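Local coordinates for ABC transporter periplasmic peptide-binding protein (Pseudoalteromonas, PDB 4QFL), which binds dipeptides in the periplasm, here Ala-Phe, and probably hands them to an ABC transporter in the inner membrane for uptake, at residues A[197-200]-A[201-204]; A[254-258]-A[259-263]; A[396-399]-A[400-404]; A[418-421]-A[422-425]; A[478-481]-A[482-485]. All blocks are in the same frame, centred on the assembly; numbering follows the deposited sequence.

All five contacts are local, made within one continuous run of chain at a helix end or in a turn. Interactions 2, 3 and 4 are partly buried and sit where helices 250-258, 389-401 and 414-422 finish, each closed by a Schellman motif; interaction 5 lies at the surface at the start of helix 480-497, and interaction 1, also at the surface, is the turn following helix 188-196. Their chemistry follows place: an aspartate cap in interaction 5, a carbonyl holding two amides beside a disulfide in interaction 2, a water between opposite charges in interaction 3, and stacked guanidinium groups in interaction 4, whose helix also reaches the bound phenylalanine.

Interaction 1: residues A[197-200]-A[201-204]; sequences NNQE and NLFD
Leu202 lays one methyl branch across the side chain of Gln199, the two running obliquely past each other. CD2 of Leu202 comes to 3.5 Å from Gln199 CB and also meets CG, CD and NE2, so the leucine branch covers the glutamine from its root to its amide. The glutamine is extended beyond CG (chi2 172°), which lays its length along this methyl. Its amide is then turned toward Asn197, whose ND2 donates to Gln199 OE1 at 2.9 Å; the oxygen lies in the amide plane of Asn197, whereas the donor stands above the carbonyl plane of Gln199. Beneath the side chains the backbone folds into a short helical turn that lacks a regular bond pattern, in the loop leading from helix 188-196 to strand 213-219. Leu202 N donates to Gln199 O at 2.8 Å, and Phe203 N to Glu200 O at 3.0 Å, both i to i+3 bonds. A water continues the turn, giving a proton to Glu200 O at 2.8 Å and accepting one from Asp204 N at 2.7 Å. The Phe203 side chain leaves in another direction: CG anti to the backbone N (chi1 -166°) carries the ring from this turn to Tyr132 and Tyr190 and onto Ala191 and Leu194 of the preceding helix. Asp204 is held by a salt bridge to Arg124 and a hydrogen bond from Asn43.

Interaction 2: residues A[254-258]-A[259-263]; sequences IAKIL and TKECD
The carbonyl oxygen of Lys256 is shared by two backbone amides of the chain that folds back over the helix end. Cys262 N donates to it at 2.9 Å, from above the carbonyl plane, and Glu261 N adds a weak, bent bond at 2.8 Å. At the next carbonyl, Ile257 O, Lys260 N makes a weak bond at 3.1 Å, while Thr259 N still holds the helical bond to Ala255 O. The returning backbone also brings Cys262 O to Ile257, whose CA-H points almost straight at it (169° at the hydrogen, CA to O 3.6 Å). Among the side chains, Lys256 and Glu261 pass at a slant, and Glu261 OE1 lies 3.8 Å from Lys256 CE. The lysine is extended beyond CG, which carries NZ past this carboxylate to a salt bridge with Asp245 and a hydrogen bond to Thr247. Cys262 SG rests 4.1 Å from Lys256 CB and is joined to Cys34 of strand 30-35 by a disulfide, tying the turn covalently to that strand. With Lys260 at positive phi (64°), the bonds into the last turn form a Schellman motif, which closes helix 250-258 and leads into strand 264-266.

Interaction 3: residues A[396-399]-A[400-404]; sequences MQSD and LRKIG
CG of Lys402 stands anti to its own carbonyl carbon (chi1 -68°), and with every later torsion extended the chain runs back beside the preceding helical turn. Its CG passes 3.5 Å from Ser398 O, and CE comes within 4.1 Å of Ser398 OG. Asp399, with the same kind of first torsion (chi1 -78°), offers OD1 to a water at 3.2 Å; that water in turn accepts a weak bond from Lys402 NZ at 3.4 Å. The two charges are therefore linked through solvent, OD1 and NZ themselves remaining 4.9 Å apart. The other carboxylate oxygen, OD2, accepts from the backbone N of Asp318, which helps to fix the rotation of the group. This stretch ends helix 389-401, the helix of a beta-alpha-beta unit between strands 373-378 and 406-410. Leu400 N donates to Met396 O at 2.8 Å and Arg401 N to Gln397 O at 3.1 Å, the regular i to i+4 bonds; Lys402 N then turns to Asp399 O, a weak i to i+3 bond, and Gly404, at positive phi, is the first residue to leave helical angles, in a Schellman motif. Leu400 lies with CB and CG each 3.4 Å from Met396 O, and its side chain continues into the interior against Trp295 and Val407. Ile403 packs on Ala359 and Leu363 of helix 356-363.

Interaction 4: residues A[418-421]-A[422-425]; sequences IQRI and GEHR
A Schellman motif ends helix 414-422, and two arginines stack beside it. His424, at positive phi, is its C-prime residue: Arg425 N donates to Arg420 O at 3.1 Å, nearly in line with the C=O bond, and His424 N to Ile421 O at 3.0 Å from well above the carbonyl plane. The first of these bonds brings the bases of the two arginines together. Arg420 is extended from CG to NE, and Arg425, bent at chi3 (-131°), turns its guanidinium over it. The two flat groups make an offset stack, centres 4.5 Å apart and planes 26° from parallel, the Arg425 group lying over CD and NE of Arg420. Arg425 NE makes a salt bridge to Glu423 OE1 at 3.3 Å, its hydrogen bond weak and the oxygen in the guanidinium plane at its edge; this opposite charge probably eases the closeness of like charges. Arg420 also makes a cation-pi contact with Tyr412. An alanine in place of Arg420 would remove the chain stacked on Arg425 and would probably leave that guanidinium freer to turn and Tyr412 without its cation-pi partner. Glu423 OE2 meanwhile lies 3.4 Å from Gln419 CG, the amide and carboxylate planes strongly inclined. One turn earlier, Ile418 touches the bound phenylalanine, so this helix terminus belongs to an element lining the dipeptide pocket.

Interaction 5: residues A[478-481]-A[482-485]; sequences TDLN and LRKQ
Thr478 reaches the following turn through its carbonyl: a water donates to Thr478 O at 3.2 Å and accepts from Arg483 NH1 at 3.1 Å. The far end of that arginine has stronger partners, a salt bridge to Asp439 and a hydrogen bond to Tyr487. Asp479 comes next and makes the main side-chain contact, with Leu482. Its CG is anti to the backbone N (chi1 -171°), which swings the carboxylate forward over the first turn, where OD1 accepts from Leu482 N at 3.2 Å, met on the anti side and 27° out of the carboxylate plane. Leu482 slants across the aspartate, its CD1 methyl 3.3 Å from Asp479 CB and its CG beside OD1. Asp479 O takes a nearly straight bond from Arg483 N at 3.0 Å. Replacing Asp479 by alanine would remove the carboxylate and is likely to leave Leu482 N without its side-chain acceptor, and the leucine methyl with less to pack on. Leu480 O then accepts from Lys484 N at 3.1 Å, while its side chain packs on Trp343; NZ of Lys484 goes on to a salt bridge with Glu346. At Asn481, the carbonyl receives Gln485 N at 3.2 Å, continuing the i to i+4 series begun at Asp479 O. Asp479 thus serves as the N-cap of helix 480-497, its side chain making the capping bond to the third residue of the helix.

Interaction 1: residues A[197-200]-A[201-204]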
loop_
_atom_site.group_PDB
_atom_site.type_symbol
_atom_site.label_atom_id
_atom_site.label_comp_id
_atom_site.label_asym_id
_atom_site.label_seq_id
_atom_site.Cartn_x
_atom_site.Cartn_y
_atom_site.Cartn_z
ATOM N N ASN A 197 28.057 -5.252 -16.980
ATOM C CA ASN A 197 27.685 -6.378 -17.826
ATOM C C ASN A 197 26.473 -6.106 -18.704
ATOM O O ASN A 197 26.030 -6.986 -19.445
ATOM C CB ASN A 197 27.415 -7.616 -16.968
ATOM C CG ASN A 197 28.662 -8.151 -16.329
ATOM O OD1 ASN A 197 29.767 -7.768 -16.709
ATOM N ND2 ASN A 197 28.503 -9.048 -15.361
ATOM N N ASN A 198 25.933 -4.897 -18.621
ATOM C CA ASN A 198 24.684 -4.587 -19.302
ATOM C C ASN A 198 23.569 -5.518 -18.831
ATOM O O ASN A 198 22.719 -5.933 -19.621
ATOM C CB ASN A 198 24.851 -4.704 -20.809
ATOM C CG ASN A 198 26.000 -3.870 -21.328
ATOM O OD1 ASN A 198 26.209 -2.738 -20.883
ATOM N ND2 ASN A 198 26.768 -4.429 -22.267
ATOM N N GLN A 199 23.585 -5.838 -17.540
ATOM C CA GLN A 199 22.595 -6.730 -16.954
ATOM C C GLN A 199 21.723 -5.978 -15.962
ATOM O O GLN A 199 21.217 -6.553 -15.003
ATOM C CB GLN A 199 23.280 -7.882 -16.236
ATOM C CG GLN A 199 24.167 -8.736 -17.108
ATOM C CD GLN A 199 24.958 -9.736 -16.282
ATOM O OE1 GLN A 199 25.606 -9.376 -15.291
ATOM N NE2 GLN A 199 24.895 -10.998 -16.673
ATOM N N GLU A 200 21.572 -4.684 -16.202
ATOM C CA GLU A 200 20.678 -3.838 -15.431
ATOM C C GLU A 200 19.331 -4.500 -15.172
ATOM O O GLU A 200 18.726 -4.292 -14.123
ATOM C CB GLU A 200 20.452 -2.522 -16.173
ATOM C CG GLU A 200 21.711 -1.718 -16.448
ATOM C CD GLU A 200 22.438 -2.135 -17.724
ATOM O OE1 GLU A 200 21.974 -3.057 -18.423
ATOM O OE2 GLU A 200 23.484 -1.526 -18.028
ATOM N N ASN A 201 18.854 -5.281 -16.134
ATOM C CA ASN A 201 17.551 -5.925 -16.039
ATOM C C ASN A 201 17.478 -6.896 -14.882
ATOM O O ASN A 201 16.404 -7.383 -14.538
ATOM C CB ASN A 201 17.239 -6.684 -17.324
ATOM C CG ASN A 201 18.119 -7.922 -17.502
ATOM O OD1 ASN A 201 19.336 -7.883 -17.299
ATOM N ND2 ASN A 201 17.501 -9.030 -17.866
ATOM N N LEU A 202 18.630 -7.193 -14.294
ATOM C CA LEU A 202 18.711 -8.172 -13.221
ATOM C C LEU A 202 18.597 -7.518 -11.870
ATOM O O LEU A 202 18.311 -8.185 -10.885
ATOM C CB LEU A 202 20.043 -8.905 -13.284
ATOM C CG LEU A 202 20.082 -10.166 -14.131
ATOM C CD1 LEU A 202 19.144 -10.074 -15.328
ATOM C CD2 LEU A 202 21.509 -10.440 -14.554
ATOM N N PHE A 203 18.833 -6.211 -11.828
ATOM C CA PHE A 203 18.931 -5.496 -10.568
ATOM C C PHE A 203 17.690 -5.665 -9.701
ATOM O O PHE A 203 17.791 -5.948 -8.510
ATOM C CB PHE A 203 19.241 -4.014 -10.801
ATOM C CG PHE A 203 19.670 -3.291 -9.561
ATOM C CD1 PHE A 203 20.863 -3.594 -8.949
ATOM C CD2 PHE A 203 18.875 -2.309 -9.008
ATOM C CE1 PHE A 203 21.253 -2.940 -7.803
ATOM C CE2 PHE A 203 19.269 -1.650 -7.858
ATOM C CZ PHE A 203 20.458 -1.969 -7.263
ATOM N N ASP A 204 16.518 -5.517 -10.305
ATOM C CA ASP A 204 15.266 -5.573 -9.552
ATOM C C ASP A 204 14.743 -7.003 -9.295
ATOM O O ASP A 204 13.814 -7.197 -8.508
ATOM C CB ASP A 204 14.199 -4.724 -10.259
ATOM C CG ASP A 204 14.532 -3.242 -10.251
ATOM O OD1 ASP A 204 15.170 -2.792 -9.286
ATOM O OD2 ASP A 204 14.165 -2.523 -11.205
HETATM O O HOH W 1 16.314 -4.308 -12.749
#

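Interaction 2: residues A[254-258]-A[259-263]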
loop_
_atom_site.group_PDB
_atom_site.type_symbol
_atom_site.label_atom_id
_atom_site.label_comp_id
_atom_site.label_asym_id
_atom_site.label_seq_id
_atom_site.Cartn_x
_atom_site.Cartn_y
_atom_site.Cartn_z
ATOM N N ILE A 254 -6.261 -21.174 4.111
ATOM C CA ILE A 254 -6.840 -21.710 5.334
ATOM C C ILE A 254 -6.543 -23.204 5.433
ATOM O O ILE A 254 -6.069 -23.684 6.460
ATOM C CB ILE A 254 -8.372 -21.510 5.384
ATOM C CG1 ILE A 254 -8.722 -20.030 5.325
ATOM C CG2 ILE A 254 -8.964 -22.133 6.664
ATOM C CD1 ILE A 254 -8.349 -19.286 6.548
ATOM N N ALA A 255 -6.829 -23.931 4.359
ATOM C CA ALA A 255 -6.581 -25.361 4.322
ATOM C C ALA A 255 -5.124 -25.674 4.670
ATOM O O ALA A 255 -4.842 -26.617 5.414
ATOM C CB ALA A 255 -6.940 -25.920 2.958
ATOM N N LYS A 256 -4.200 -24.877 4.141
ATOM C CA LYS A 256 -2.774 -25.105 4.373
ATOM C C LYS A 256 -2.296 -24.783 5.776
ATOM O O LYS A 256 -1.331 -25.366 6.240
ATOM C CB LYS A 256 -1.927 -24.358 3.360
ATOM C CG LYS A 256 -2.011 -24.960 1.981
ATOM C CD LYS A 256 -1.200 -24.166 0.978
ATOM C CE LYS A 256 -1.062 -24.934 -0.318
ATOM N NZ LYS A 256 -0.215 -24.205 -1.283
ATOM N N ILE A 257 -2.947 -23.866 6.470
ATOM C CA ILE A 257 -2.551 -23.680 7.857
ATOM C C ILE A 257 -3.096 -24.835 8.695
ATOM O O ILE A 257 -2.447 -25.307 9.624
ATOM C CB ILE A 257 -2.954 -22.303 8.431
ATOM C CG1 ILE A 257 -2.185 -22.031 9.728
ATOM C CG2 ILE A 257 -4.452 -22.213 8.661
ATOM C CD1 ILE A 257 -2.463 -20.682 10.299
ATOM N N LEU A 258 -4.272 -25.326 8.331
ATOM C CA LEU A 258 -4.871 -26.453 9.045
ATOM C C LEU A 258 -4.020 -27.731 8.953
ATOM O O LEU A 258 -3.868 -28.452 9.934
ATOM C CB LEU A 258 -6.305 -26.701 8.552
ATOM C CG LEU A 258 -7.285 -25.591 8.932
ATOM C CD1 LEU A 258 -8.679 -25.844 8.391
ATOM C CD2 LEU A 258 -7.322 -25.426 10.442
ATOM N N THR A 259 -3.462 -27.997 7.775
ATOM C CA THR A 259 -2.655 -29.190 7.543
ATOM C C THR A 259 -1.217 -28.938 7.925
ATOM O O THR A 259 -0.363 -29.815 7.774
ATOM C CB THR A 259 -2.637 -29.570 6.062
ATOM O OG1 THR A 259 -2.042 -28.501 5.314
ATOM C CG2 THR A 259 -4.046 -29.828 5.557
ATOM N N LYS A 260 -0.955 -27.723 8.388
ATOM C CA LYS A 260 0.376 -27.295 8.789
ATOM C C LYS A 260 1.364 -27.269 7.631
ATOM O O LYS A 260 2.572 -27.374 7.833
ATOM C CB LYS A 260 0.881 -28.141 9.960
ATOM C CG LYS A 260 -0.110 -28.144 11.120
ATOM C CD LYS A 260 0.193 -29.208 12.162
ATOM C CE LYS A 260 -1.092 -29.658 12.878
ATOM N NZ LYS A 260 -1.992 -30.510 12.013
ATOM N N GLU A 261 0.848 -27.117 6.415
ATOM C CA GLU A 261 1.708 -26.884 5.271
ATOM C C GLU A 261 2.226 -25.456 5.336
ATOM O O GLU A 261 3.297 -25.147 4.818
ATOM C CB GLU A 261 0.949 -27.105 3.966
ATOM C CG GLU A 261 0.560 -28.550 3.691
ATOM C CD GLU A 261 0.186 -28.789 2.230
ATOM O OE1 GLU A 261 0.465 -27.907 1.389
ATOM O OE2 GLU A 261 -0.382 -29.862 1.916
ATOM N N CYS A 262 1.447 -24.593 5.978
ATOM C CA CYS A 262 1.810 -23.199 6.192
ATOM C C CYS A 262 1.826 -22.881 7.669
ATOM O O CYS A 262 0.967 -23.350 8.406
ATOM C CB CYS A 262 0.806 -22.269 5.510
ATOM S SG CYS A 262 1.245 -21.859 3.814
ATOM N N ASP A 263 2.788 -22.065 8.092
ATOM C CA ASP A 263 2.898 -21.636 9.482
ATOM C C ASP A 263 2.221 -20.296 9.708
ATOM O O ASP A 263 1.785 -19.997 10.811
ATOM C CB ASP A 263 4.362 -21.527 9.876
ATOM C CG ASP A 263 5.110 -22.805 9.630
ATOM O OD1 ASP A 263 4.650 -23.856 10.124
ATOM O OD2 ASP A 263 6.137 -22.769 8.926
#

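Interaction 3: residues A[396-399]-A[400-404]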
loop_
_atom_site.group_PDB
_atom_site.type_symbol
_atom_site.label_atom_id
_atom_site.label_comp_id
_atom_site.label_asym_id
_atom_site.label_seq_id
_atom_site.Cartn_x
_atom_site.Cartn_y
_atom_site.Cartn_z
ATOM N N MET A 396 -24.101 -5.724 -4.142
ATOM C CA MET A 396 -24.397 -4.466 -4.829
ATOM C C MET A 396 -25.143 -4.704 -6.140
ATOM O O MET A 396 -26.009 -3.920 -6.522
ATOM C CB MET A 396 -23.114 -3.677 -5.074
ATOM C CG MET A 396 -22.439 -3.202 -3.804
ATOM S SD MET A 396 -20.779 -2.611 -4.158
ATOM C CE MET A 396 -20.811 -1.037 -3.312
ATOM N N GLN A 397 -24.799 -5.796 -6.811
ATOM C CA GLN A 397 -25.478 -6.239 -8.022
ATOM C C GLN A 397 -26.983 -6.403 -7.763
ATOM O O GLN A 397 -27.812 -5.878 -8.504
ATOM C CB GLN A 397 -24.847 -7.546 -8.499
ATOM C CG GLN A 397 -25.532 -8.232 -9.665
ATOM C CD GLN A 397 -24.741 -9.435 -10.166
ATOM O OE1 GLN A 397 -24.626 -10.461 -9.485
ATOM N NE2 GLN A 397 -24.184 -9.311 -11.364
ATOM N N SER A 398 -27.329 -7.118 -6.698
ATOM C CA SER A 398 -28.716 -7.225 -6.274
ATOM C C SER A 398 -29.340 -5.864 -5.946
ATOM O O SER A 398 -30.451 -5.561 -6.384
ATOM C CB SER A 398 -28.828 -8.149 -5.060
ATOM O OG SER A 398 -30.031 -7.897 -4.343
ATOM N N ASP A 399 -28.637 -5.047 -5.167
ATOM C CA ASP A 399 -29.160 -3.740 -4.773
ATOM C C ASP A 399 -29.491 -2.853 -5.971
ATOM O O ASP A 399 -30.539 -2.204 -5.986
ATOM C CB ASP A 399 -28.177 -2.993 -3.871
ATOM C CG ASP A 399 -28.198 -3.490 -2.444
ATOM O OD1 ASP A 399 -29.153 -4.204 -2.074
ATOM O OD2 ASP A 399 -27.259 -3.158 -1.689
ATOM N N LEU A 400 -28.590 -2.811 -6.954
ATOM C CA LEU A 400 -28.706 -1.891 -8.089
ATOM C C LEU A 400 -29.728 -2.356 -9.112
ATOM O O LEU A 400 -30.406 -1.538 -9.731
ATOM C CB LEU A 400 -27.354 -1.701 -8.768
ATOM C CG LEU A 400 -26.361 -0.833 -7.999
ATOM C CD1 LEU A 400 -24.946 -1.036 -8.515
ATOM C CD2 LEU A 400 -26.749 0.626 -8.066
ATOM N N ARG A 401 -29.822 -3.668 -9.300
ATOM C CA ARG A 401 -30.848 -4.237 -10.160
ATOM C C ARG A 401 -32.218 -3.668 -9.789
ATOM O O ARG A 401 -33.089 -3.505 -10.652
ATOM C CB ARG A 401 -30.863 -5.766 -10.043
ATOM C CG ARG A 401 -31.847 -6.462 -10.980
ATOM C CD ARG A 401 -31.930 -7.957 -10.703
ATOM N NE ARG A 401 -32.912 -8.626 -11.555
ATOM C CZ ARG A 401 -32.605 -9.394 -12.600
ATOM N NH1 ARG A 401 -31.334 -9.603 -12.928
ATOM N NH2 ARG A 401 -33.568 -9.961 -13.320
ATOM N N LYS A 402 -32.396 -3.350 -8.509
ATOM C CA LYS A 402 -33.699 -2.926 -7.986
ATOM C C LYS A 402 -34.109 -1.509 -8.400
ATOM O O LYS A 402 -35.304 -1.186 -8.465
ATOM C CB LYS A 402 -33.753 -3.088 -6.467
ATOM C CG LYS A 402 -33.741 -4.540 -6.014
ATOM C CD LYS A 402 -33.801 -4.642 -4.502
ATOM C CE LYS A 402 -33.650 -6.082 -4.054
ATOM N NZ LYS A 402 -33.581 -6.191 -2.571
ATOM N N ILE A 403 -33.122 -0.663 -8.672
ATOM C CA ILE A 403 -33.401 0.632 -9.260
ATOM C C ILE A 403 -33.183 0.548 -10.758
ATOM O O ILE A 403 -33.272 1.553 -11.459
ATOM C CB ILE A 403 -32.504 1.727 -8.695
ATOM C CG1 ILE A 403 -31.034 1.400 -8.961
ATOM C CG2 ILE A 403 -32.760 1.896 -7.221
ATOM C CD1 ILE A 403 -30.111 2.564 -8.693
ATOM N N GLY A 404 -32.875 -0.650 -11.243
ATOM C CA GLY A 404 -32.773 -0.885 -12.668
ATOM C C GLY A 404 -31.389 -0.735 -13.267
ATOM O O GLY A 404 -31.248 -0.572 -14.488
HETATM O O HOH W 2 -32.172 -3.183 -2.051
#

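Interaction 4: residues A[418-421]-A[422-425]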
loop_
_atom_site.group_PDB
_atom_site.type_symbol
_atom_site.label_atom_id
_atom_site.label_comp_id
_atom_site.label_asym_id
_atom_site.label_seq_id
_atom_site.Cartn_x
_atom_site.Cartn_y
_atom_site.Cartn_z
ATOM N N ILE A 418 -4.902 -4.934 -10.855
ATOM C CA ILE A 418 -4.332 -3.628 -10.536
ATOM C C ILE A 418 -3.926 -2.894 -11.810
ATOM O O ILE A 418 -4.211 -1.713 -11.995
ATOM C CB ILE A 418 -3.097 -3.771 -9.616
ATOM C CG1 ILE A 418 -3.498 -4.354 -8.261
ATOM C CG2 ILE A 418 -2.394 -2.424 -9.453
ATOM C CD1 ILE A 418 -4.539 -3.570 -7.572
ATOM N N GLN A 419 -3.261 -3.623 -12.689
ATOM C CA GLN A 419 -2.783 -3.086 -13.956
ATOM C C GLN A 419 -3.929 -2.541 -14.819
ATOM O O GLN A 419 -3.852 -1.439 -15.350
ATOM C CB GLN A 419 -1.993 -4.183 -14.689
ATOM C CG GLN A 419 -1.582 -3.858 -16.099
ATOM C CD GLN A 419 -0.405 -2.910 -16.158
ATOM O OE1 GLN A 419 -0.184 -2.107 -15.245
ATOM N NE2 GLN A 419 0.366 -2.996 -17.241
ATOM N N ARG A 420 -5.001 -3.312 -14.939
ATOM C CA ARG A 420 -6.122 -2.920 -15.780
ATOM C C ARG A 420 -6.964 -1.800 -15.155
ATOM O O ARG A 420 -7.626 -1.032 -15.864
ATOM C CB ARG A 420 -6.957 -4.144 -16.183
ATOM C CG ARG A 420 -6.203 -5.094 -17.149
ATOM C CD ARG A 420 -7.027 -6.317 -17.595
ATOM N NE ARG A 420 -6.239 -7.264 -18.391
ATOM C CZ ARG A 420 -6.699 -8.420 -18.874
ATOM N NH1 ARG A 420 -7.949 -8.797 -18.657
ATOM N NH2 ARG A 420 -5.906 -9.208 -19.581
ATOM N N ILE A 421 -6.912 -1.680 -13.833
ATOM C CA ILE A 421 -7.525 -0.542 -13.154
ATOM C C ILE A 421 -6.681 0.730 -13.369
ATOM O O ILE A 421 -7.222 1.836 -13.499
ATOM C CB ILE A 421 -7.750 -0.818 -11.639
ATOM C CG1 ILE A 421 -8.776 -1.942 -11.424
ATOM C CG2 ILE A 421 -8.251 0.416 -10.951
ATOM C CD1 ILE A 421 -10.217 -1.555 -11.779
ATOM N N GLY A 422 -5.361 0.566 -13.412
ATOM C CA GLY A 422 -4.471 1.671 -13.722
ATOM C C GLY A 422 -4.642 2.151 -15.154
ATOM O O GLY A 422 -4.304 3.290 -15.483
ATOM N N GLU A 423 -5.165 1.271 -16.007
ATOM C CA GLU A 423 -5.453 1.596 -17.403
ATOM C C GLU A 423 -6.892 2.046 -17.556
ATOM O O GLU A 423 -7.404 2.144 -18.668
ATOM C CB GLU A 423 -5.201 0.380 -18.293
ATOM C CG GLU A 423 -3.749 -0.056 -18.352
ATOM C CD GLU A 423 -3.572 -1.449 -18.920
ATOM O OE1 GLU A 423 -4.536 -1.982 -19.497
ATOM O OE2 GLU A 423 -2.468 -2.021 -18.787
ATOM N N HIS A 424 -7.528 2.318 -16.423
ATOM C CA HIS A 424 -8.932 2.716 -16.345
ATOM C C HIS A 424 -9.896 1.997 -17.315
ATOM O O HIS A 424 -10.745 2.629 -17.951
ATOM C CB HIS A 424 -9.076 4.244 -16.408
ATOM C CG HIS A 424 -8.739 4.837 -17.740
ATOM N ND1 HIS A 424 -7.454 5.179 -18.098
ATOM C CD2 HIS A 424 -9.527 5.170 -18.788
ATOM C CE1 HIS A 424 -7.461 5.683 -19.320
ATOM N NE2 HIS A 424 -8.704 5.686 -19.762
ATOM N N ARG A 425 -9.780 0.672 -17.396
ATOM C CA ARG A 425 -10.685 -0.123 -18.228
ATOM C C ARG A 425 -12.082 -0.293 -17.609
ATOM O O ARG A 425 -13.011 -0.763 -18.270
ATOM C CB ARG A 425 -10.073 -1.496 -18.553
ATOM C CG ARG A 425 -8.900 -1.448 -19.546
ATOM C CD ARG A 425 -8.794 -2.729 -20.387
ATOM N NE ARG A 425 -7.439 -3.285 -20.418
ATOM C CZ ARG A 425 -7.126 -4.470 -20.941
ATOM N NH1 ARG A 425 -8.064 -5.237 -21.487
ATOM N NH2 ARG A 425 -5.871 -4.893 -20.911
#

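Interaction 5: residues A[478-481]-A[482-485]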
loop_
_atom_site.group_PDB
_atom_site.type_symbol
_atom_site.label_atom_id
_atom_site.label_comp_id
_atom_site.label_asym_id
_atom_site.label_seq_id
_atom_site.Cartn_x
_atom_site.Cartn_y
_atom_site.Cartn_z
ATOM N N THR A 478 3.647 22.699 8.742
ATOM C CA THR A 478 3.776 21.589 9.676
ATOM C C THR A 478 2.807 21.735 10.840
ATOM O O THR A 478 2.690 20.847 11.680
ATOM C CB THR A 478 5.179 21.515 10.255
ATOM O OG1 THR A 478 5.426 22.704 11.012
ATOM C CG2 THR A 478 6.205 21.388 9.144
ATOM N N ASP A 479 2.119 22.868 10.885
ATOM C CA ASP A 479 1.159 23.142 11.946
ATOM C C ASP A 479 -0.052 22.219 11.831
ATOM O O ASP A 479 -0.788 22.285 10.850
ATOM C CB ASP A 479 0.705 24.594 11.855
ATOM C CG ASP A 479 -0.126 25.017 13.041
ATOM O OD1 ASP A 479 -1.252 24.505 13.199
ATOM O OD2 ASP A 479 0.347 25.875 13.811
ATOM N N LEU A 480 -0.275 21.380 12.837
ATOM C CA LEU A 480 -1.285 20.328 12.732
ATOM C C LEU A 480 -2.707 20.858 12.655
ATOM O O LEU A 480 -3.554 20.267 11.994
ATOM C CB LEU A 480 -1.152 19.319 13.872
ATOM C CG LEU A 480 0.222 18.659 13.955
ATOM C CD1 LEU A 480 0.338 17.913 15.254
ATOM C CD2 LEU A 480 0.456 17.735 12.776
ATOM N N ASN A 481 -2.975 21.964 13.332
ATOM C CA ASN A 481 -4.297 22.564 13.253
ATOM C C ASN A 481 -4.592 23.055 11.827
ATOM O O ASN A 481 -5.700 22.880 11.307
ATOM C CB ASN A 481 -4.447 23.703 14.274
ATOM C CG ASN A 481 -4.206 23.244 15.716
ATOM O OD1 ASN A 481 -4.835 22.295 16.196
ATOM N ND2 ASN A 481 -3.288 23.921 16.409
ATOM N N LEU A 482 -3.594 23.662 11.195
ATOM C CA LEU A 482 -3.745 24.144 9.827
ATOM C C LEU A 482 -3.921 22.974 8.847
ATOM O O LEU A 482 -4.852 22.969 8.042
ATOM C CB LEU A 482 -2.552 25.025 9.444
ATOM C CG LEU A 482 -2.388 26.230 10.384
ATOM C CD1 LEU A 482 -1.008 26.922 10.293
ATOM C CD2 LEU A 482 -3.523 27.218 10.126
ATOM N N ARG A 483 -3.044 21.977 8.945
ATOM C CA ARG A 483 -3.157 20.765 8.129
ATOM C C ARG A 483 -4.575 20.205 8.173
ATOM O O ARG A 483 -5.174 19.904 7.140
ATOM C CB ARG A 483 -2.140 19.703 8.584
ATOM C CG ARG A 483 -0.667 20.151 8.450
ATOM C CD ARG A 483 0.312 18.994 8.519
ATOM N NE ARG A 483 0.151 18.100 7.376
ATOM C CZ ARG A 483 0.630 16.863 7.313
ATOM N NH1 ARG A 483 1.316 16.359 8.329
ATOM N NH2 ARG A 483 0.416 16.131 6.224
ATOM N N LYS A 484 -5.131 20.080 9.372
ATOM C CA LYS A 484 -6.456 19.485 9.493
ATOM C C LYS A 484 -7.562 20.327 8.851
ATOM O O LYS A 484 -8.540 19.791 8.341
ATOM C CB LYS A 484 -6.803 19.143 10.937
ATOM C CG LYS A 484 -8.083 18.322 11.023
ATOM C CD LYS A 484 -8.605 18.185 12.449
ATOM C CE LYS A 484 -10.129 17.977 12.464
ATOM N NZ LYS A 484 -10.479 16.586 12.123
ATOM N N GLN A 485 -7.403 21.643 8.857
ATOM C CA GLN A 485 -8.357 22.509 8.161
ATOM C C GLN A 485 -8.447 22.132 6.697
ATOM O O GLN A 485 -9.528 21.973 6.132
ATOM C CB GLN A 485 -7.926 23.965 8.257
ATOM C CG GLN A 485 -8.317 24.631 9.546
ATOM C CD GLN A 485 -7.960 26.091 9.542
ATOM O OE1 GLN A 485 -6.876 26.470 9.093
ATOM N NE2 GLN A 485 -8.879 26.929 10.013
HETATM O O HOH W 3 2.900 17.927 10.450
#